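Local coordinates for malonyl CoA-acyl carrier protein transacylase (Synechocystis sp. PCC 6803 substr. Kazusa, PDB 4RR5) that transfers the malonyl group from malonyl-CoA to the holo acyl carrier protein, supplying malonyl-ACP for fatty acid biosynthesis, at residues 126-131 / 168-173; 150-153 / 157-160. All blocks are in the same frame, centred on the assembly; numbering follows the deposited sequence.

Contact 1 (126-131 / 168-173); sequences AALMKF and AILANV
Leu170 reaches from the last turn of helix 163-171 onto strand 124-129, and one of its methyls makes both of its close contacts. CD2 of Leu170 sits 3.8 Å from CD2 of Leu128 and 4.0 Å from CB of Ala126, so a single branch bridges two residues that project from the same face of the strand. The Leu170 side chain sets out past the strand rather than straight at it; with CG anti to the carbonyl carbon (chi1 -79°), its end comes back toward the sheet. Leu128 has the same first torsion, and the two leucines cross at a slant, meeting methyl to methyl. This is the close-packed part of the interface. Beyond the strand end the fit is slacker: CB of Phe131 stands 4.3 Å from CG1 of Val173, while the phenyl ring swings away from 168-173 and touches Leu136. Val173 is itself buried, and together with Ile169 it packs on helix 133-140, whose Ala139 both of them touch. The outer sides are different in character. Ala168, Ala171 and Asn172 are exposed on the far side of the helix end, where Asn172 is the first residue to leave helical geometry, and Met129 and Lys130 are exposed at the end of the strand. Ala178 of the neighbouring edge strand touches both Leu128 and Leu170, continuing the apolar layer between helix and sheet. Between these two segments the contact is apolar packing without a hydrogen bond, which implies a fit set mainly by the shape of the aliphatic groups.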
ATOM      1  N   ALA A 126       3.812  -1.066 -15.455  1.00 37.68           N
ATOM      2  CA  ALA A 126       3.251   0.152 -16.039  1.00 41.01           C
ATOM      3  C   ALA A 126       1.808   0.362 -15.612  1.00 40.88           C
ATOM      4  O   ALA A 126       1.073  -0.599 -15.386  1.00 41.95           O
ATOM      5  CB  ALA A 126       3.335   0.112 -17.561  1.00 41.33           C
ATOM      6  N   ALA A 127       1.396   1.621 -15.511  1.00 38.38           N
ATOM      7  CA  ALA A 127       0.012   1.927 -15.177  1.00 40.46           C
ATOM      8  C   ALA A 127      -0.743   2.356 -16.431  1.00 44.08           C
ATOM      9  O   ALA A 127      -0.164   2.915 -17.358  1.00 42.09           O
ATOM     10  CB  ALA A 127      -0.062   3.003 -14.111  1.00 37.82           C
ATOM     11  N   LEU A 128      -2.040   2.083 -16.455  1.00 37.63           N
ATOM     12  CA  LEU A 128      -2.850   2.381 -17.619  1.00 36.90           C
ATOM     13  C   LEU A 128      -4.056   3.164 -17.171  1.00 41.25           C
ATOM     14  O   LEU A 128      -4.807   2.716 -16.310  1.00 41.33           O
ATOM     15  CB  LEU A 128      -3.276   1.098 -18.339  1.00 37.90           C
ATOM     16  CG  LEU A 128      -2.152   0.274 -18.962  1.00 35.88           C
ATOM     17  CD1 LEU A 128      -2.608  -1.134 -19.273  1.00 38.99           C
ATOM     18  CD2 LEU A 128      -1.687   0.945 -20.218  1.00 43.64           C
ATOM     19  N   MET A 129      -4.230   4.356 -17.723  1.00 47.82           N
ATOM     20  CA  MET A 129      -5.362   5.167 -17.321  1.00 49.43           C
ATOM     21  C   MET A 129      -6.268   5.327 -18.525  1.00 51.33           C
ATOM     22  O   MET A 129      -5.808   5.683 -19.607  1.00 56.40           O
ATOM     23  CB  MET A 129      -4.919   6.530 -16.766  1.00 56.41           C
ATOM     24  CG  MET A 129      -6.077   7.537 -16.691  1.00 69.29           C
ATOM     25  SD  MET A 129      -5.860   9.047 -15.711  1.00 98.12           S
ATOM     26  CE  MET A 129      -7.550   9.669 -15.710  1.00 67.21           C
ATOM     27  N   LYS A 130      -7.547   5.029 -18.322  1.00 47.61           N
ATOM     28  CA  LYS A 130      -8.565   5.150 -19.355  1.00 56.44           C
ATOM     29  C   LYS A 130      -8.274   4.229 -20.546  1.00 55.10           C
ATOM     30  O   LYS A 130      -7.848   4.684 -21.609  1.00 59.06           O
ATOM     31  CB  LYS A 130      -8.684   6.608 -19.818  1.00 58.18           C
ATOM     32  CG  LYS A 130     -10.050   7.228 -19.574  1.00 56.10           C
ATOM     33  CD  LYS A 130     -10.173   7.756 -18.160  1.00 60.93           C
ATOM     34  CE  LYS A 130     -11.599   8.174 -17.857  1.00 62.17           C
ATOM     35  NZ  LYS A 130     -12.511   6.999 -17.784  1.00 63.37           N
ATOM     36  N   PHE A 131      -8.522   2.936 -20.362  1.00 53.97           N
ATOM     37  CA  PHE A 131      -8.165   1.938 -21.367  1.00 52.09           C
ATOM     38  C   PHE A 131      -9.358   1.158 -21.883  1.00 46.48           C
ATOM     39  O   PHE A 131     -10.419   1.132 -21.274  1.00 44.17           O
ATOM     40  CB  PHE A 131      -7.122   0.955 -20.804  1.00 48.56           C
ATOM     41  CG  PHE A 131      -7.541   0.298 -19.533  1.00 45.95           C
ATOM     42  CD1 PHE A 131      -7.250   0.881 -18.313  1.00 43.52           C
ATOM     43  CD2 PHE A 131      -8.242  -0.899 -19.557  1.00 49.65           C
ATOM     44  CE1 PHE A 131      -7.651   0.284 -17.138  1.00 46.91           C
ATOM     45  CE2 PHE A 131      -8.646  -1.505 -18.386  1.00 48.32           C
ATOM     46  CZ  PHE A 131      -8.351  -0.915 -17.175  1.00 46.82           C
ATOM     47  N   ALA A 168       4.933  -4.064 -24.814  1.00 56.77           N
ATOM     48  CA  ALA A 168       4.087  -4.548 -25.900  1.00 55.22           C
ATOM     49  C   ALA A 168       2.645  -4.094 -25.733  1.00 60.19           C
ATOM     50  O   ALA A 168       2.120  -3.335 -26.553  1.00 59.50           O
ATOM     51  CB  ALA A 168       4.152  -6.068 -25.982  1.00 49.96           C
ATOM     52  N   ILE A 169       2.016  -4.580 -24.665  1.00 62.95           N
ATOM     53  CA  ILE A 169       0.647  -4.217 -24.320  1.00 61.58           C
ATOM     54  C   ILE A 169       0.462  -2.696 -24.328  1.00 65.62           C
ATOM     55  O   ILE A 169      -0.590  -2.202 -24.753  1.00 66.51           O
ATOM     56  CB  ILE A 169       0.255  -4.813 -22.942  1.00 62.18           C
ATOM     57  CG1 ILE A 169       0.081  -6.328 -23.062  1.00 57.20           C
ATOM     58  CG2 ILE A 169      -1.022  -4.179 -22.394  1.00 59.84           C
ATOM     59  CD1 ILE A 169      -0.557  -6.962 -21.858  1.00 51.54           C
ATOM     60  N   LEU A 170       1.496  -1.965 -23.900  1.00 65.01           N
ATOM     61  CA  LEU A 170       1.502  -0.494 -23.946  1.00 63.96           C
ATOM     62  C   LEU A 170       1.176   0.041 -25.333  1.00 66.04           C
ATOM     63  O   LEU A 170       0.364   0.967 -25.494  1.00 63.13           O
ATOM     64  CB  LEU A 170       2.864   0.062 -23.508  1.00 56.68           C
ATOM     65  CG  LEU A 170       3.159   0.115 -22.004  1.00 60.17           C
ATOM     66  CD1 LEU A 170       4.283   1.097 -21.668  1.00 54.42           C
ATOM     67  CD2 LEU A 170       1.896   0.440 -21.226  1.00 62.01           C
ATOM     68  N   ALA A 171       1.817  -0.556 -26.334  1.00 66.78           N
ATOM     69  CA  ALA A 171       1.697  -0.098 -27.716  1.00 63.75           C
ATOM     70  C   ALA A 171       0.457  -0.640 -28.435  1.00 64.60           C
ATOM     71  O   ALA A 171       0.035  -0.082 -29.444  1.00 54.32           O
ATOM     72  CB  ALA A 171       2.958  -0.466 -28.481  1.00 48.88           C
ATOM     73  N   ASN A 172      -0.136  -1.707 -27.902  1.00 69.13           N
ATOM     74  CA  ASN A 172      -1.281  -2.333 -28.563  1.00 68.10           C
ATOM     75  C   ASN A 172      -2.479  -2.568 -27.611  1.00 71.47           C
ATOM     76  O   ASN A 172      -3.137  -3.620 -27.624  1.00 72.67           O
ATOM     77  CB  ASN A 172      -0.850  -3.637 -29.223  1.00 65.07           C
ATOM     78  CG  ASN A 172      -1.802  -4.073 -30.337  1.00 77.60           C
ATOM     79  OD1 ASN A 172      -3.024  -4.099 -30.169  1.00 79.37           O
ATOM     80  ND2 ASN A 172      -1.236  -4.385 -31.500  1.00 79.69           N
ATOM     81  N   VAL A 173      -2.736  -1.578 -26.759  1.00 65.33           N
ATOM     82  CA  VAL A 173      -3.999  -1.463 -26.028  1.00 62.17           C
ATOM     83  C   VAL A 173      -4.411   0.009 -26.054  1.00 61.48           C
ATOM     84  O   VAL A 173      -3.634   0.885 -25.661  1.00 56.09           O
ATOM     85  CB  VAL A 173      -3.904  -1.963 -24.571  1.00 59.97           C
ATOM     86  CG1 VAL A 173      -5.086  -1.471 -23.759  1.00 56.04           C
ATOM     87  CG2 VAL A 173      -3.854  -3.477 -24.529  1.00 60.31           C
TER

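Contact 2 (150-153 / 157-160); sequences NDNS and VVIS
The first torsions of Asn150 and Val158 set what meets beyond their CB atoms: CG of Asn150, anti to its own carbonyl carbon (chi1 -63°), comes to 3.8 Å from CB of Val158, and Val158 holds CG2 in the equivalent place, toward Asn152. The backbone pairing itself puts the two side chains on one face of the sheet, pointing the same way, with their CB atoms 3.6 Å apart. This is an antiparallel hydrogen-bonded pair. Asn150 N donates to Val158 O at 3.1 Å, and Val158 N returns a bond to Asn150 O at 3.0 Å; both are nearly straight, at 169° and 170°. Asn152 and Ser153 both face Gln156 in a classic beta bulge, and Asn152 also brings ND2 to 4.0 Å from CG2 of Val158. Its OD1 bonds to NE2 of His87, a link that ties the hairpin to the segment carrying the probable nucleophile, Ser88. Asp151 and Val157, the adjoining non-hydrogen-bonded pair, occupy the other face and touch lightly, OD1 of Asp151 lying 4.1 Å from CG1 of Val157; OD2 forms a salt bridge to Arg245. The hairpin of strands 146-153 and 156-161 lies inside a mixed sheet: strand 124-129 flanks its second strand, the short strand 242-243 its first, and Leu271 of helix 267-273 touches Asn152 and Ser153.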
ATOM      1  N   ASN A 150      -2.227  -4.392 -10.167  1.00 25.71           N
ATOM      2  CA  ASN A 150      -3.179  -3.589  -9.421  1.00 26.79           C
ATOM      3  C   ASN A 150      -4.461  -3.502 -10.202  1.00 30.73           C
ATOM      4  O   ASN A 150      -4.432  -3.262 -11.415  1.00 27.36           O
ATOM      5  CB  ASN A 150      -2.683  -2.159  -9.174  1.00 26.09           C
ATOM      6  CG  ASN A 150      -1.437  -2.091  -8.328  1.00 24.54           C
ATOM      7  OD1 ASN A 150      -0.899  -3.112  -7.881  1.00 29.73           O
ATOM      8  ND2 ASN A 150      -0.942  -0.872  -8.128  1.00 24.63           N
ATOM      9  N   ASP A 151      -5.584  -3.674  -9.513  1.00 27.54           N
ATOM     10  CA  ASP A 151      -6.857  -3.246 -10.059  1.00 26.01           C
ATOM     11  C   ASP A 151      -7.343  -2.102  -9.186  1.00 26.41           C
ATOM     12  O   ASP A 151      -7.898  -2.317  -8.108  1.00 29.64           O
ATOM     13  CB  ASP A 151      -7.856  -4.395 -10.094  1.00 26.92           C
ATOM     14  CG  ASP A 151      -9.252  -3.945 -10.478  1.00 31.60           C
ATOM     15  OD1 ASP A 151      -9.387  -2.999 -11.271  1.00 35.82           O
ATOM     16  OD2 ASP A 151     -10.224  -4.539  -9.981  1.00 35.35           O
ATOM     17  N   ASN A 152      -7.127  -0.880  -9.653  1.00 27.66           N
ATOM     18  CA  ASN A 152      -7.270   0.292  -8.798  1.00 27.79           C
ATOM     19  C   ASN A 152      -8.602   1.048  -8.916  1.00 29.20           C
ATOM     20  O   ASN A 152      -9.244   1.344  -7.909  1.00 33.43           O
ATOM     21  CB  ASN A 152      -6.108   1.241  -9.076  1.00 29.40           C
ATOM     22  CG  ASN A 152      -4.792   0.710  -8.551  1.00 25.29           C
ATOM     23  OD1 ASN A 152      -4.756   0.022  -7.526  1.00 21.51           O
ATOM     24  ND2 ASN A 152      -3.694   1.025  -9.252  1.00 27.55           N
ATOM     25  N   SER A 153      -9.001   1.379 -10.137  1.00 36.76           N
ATOM     26  CA  SER A 153     -10.297   2.008 -10.394  1.00 38.03           C
ATOM     27  C   SER A 153     -10.730   1.572 -11.781  1.00 38.68           C
ATOM     28  O   SER A 153      -9.892   1.135 -12.569  1.00 38.59           O
ATOM     29  CB  SER A 153     -10.219   3.544 -10.295  1.00 37.12           C
ATOM     30  OG  SER A 153      -9.512   4.124 -11.382  1.00 34.18           O
ATOM     31  N   VAL A 157      -5.589   0.553 -14.083  1.00 34.21           N
ATOM     32  CA  VAL A 157      -4.926  -0.642 -13.600  1.00 33.99           C
ATOM     33  C   VAL A 157      -3.428  -0.478 -13.672  1.00 31.53           C
ATOM     34  O   VAL A 157      -2.921   0.482 -14.235  1.00 34.11           O
ATOM     35  CB  VAL A 157      -5.295  -1.891 -14.414  1.00 35.32           C
ATOM     36  CG1 VAL A 157      -6.805  -2.164 -14.338  1.00 28.63           C
ATOM     37  CG2 VAL A 157      -4.786  -1.750 -15.858  1.00 32.70           C
ATOM     38  N   VAL A 158      -2.728  -1.439 -13.095  1.00 32.64           N
ATOM     39  CA  VAL A 158      -1.294  -1.553 -13.255  1.00 28.72           C
ATOM     40  C   VAL A 158      -0.967  -2.961 -13.718  1.00 27.09           C
ATOM     41  O   VAL A 158      -1.408  -3.927 -13.112  1.00 29.71           O
ATOM     42  CB  VAL A 158      -0.567  -1.243 -11.954  1.00 29.93           C
ATOM     43  CG1 VAL A 158       0.866  -1.743 -12.015  1.00 27.32           C
ATOM     44  CG2 VAL A 158      -0.634   0.260 -11.674  1.00 28.18           C
ATOM     45  N   ILE A 159      -0.226  -3.082 -14.810  1.00 29.84           N
ATOM     46  CA  ILE A 159       0.216  -4.392 -15.262  1.00 31.99           C
ATOM     47  C   ILE A 159       1.667  -4.617 -14.851  1.00 31.09           C
ATOM     48  O   ILE A 159       2.384  -3.665 -14.561  1.00 28.57           O
ATOM     49  CB  ILE A 159       0.068  -4.564 -16.784  1.00 33.50           C
ATOM     50  CG1 ILE A 159       0.801  -3.460 -17.538  1.00 32.83           C
ATOM     51  CG2 ILE A 159      -1.396  -4.579 -17.177  1.00 30.84           C
ATOM     52  CD1 ILE A 159       0.703  -3.632 -19.023  1.00 44.89           C
ATOM     53  N   SER A 160       2.080  -5.878 -14.810  1.00 28.06           N
ATOM     54  CA  SER A 160       3.389  -6.240 -14.281  1.00 34.44           C
ATOM     55  C   SER A 160       3.996  -7.373 -15.095  1.00 41.55           C
ATOM     56  O   SER A 160       3.277  -8.242 -15.582  1.00 39.14           O
ATOM     57  CB  SER A 160       3.279  -6.654 -12.806  1.00 33.54           C
ATOM     58  OG  SER A 160       4.544  -6.949 -12.230  1.00 26.58           O
TER

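Overall arrangement
Contact 2 is nested within the chain loop that contact 1 closes, and their centres lie 11 Å apart. They share one mixed sheet, in which strands 124-129 and 156-161 are neighbours: Ala126 O and Ile159 N, 2.9 Å apart, probably form a hydrogen bond, as do Leu128 N and Val157 O at the same distance. CZ of Phe131 also packs on CG1 of Val157 at 3.5 Å. The two contacts differ in their relation to catalysis. Contact 1 lies away from the probable catalytic residues, whereas in contact 2 the side chain of Asn150 is about 4 Å from that of His188 and about 6 Å from that of Ser88, the active-site pair inferred by similarity.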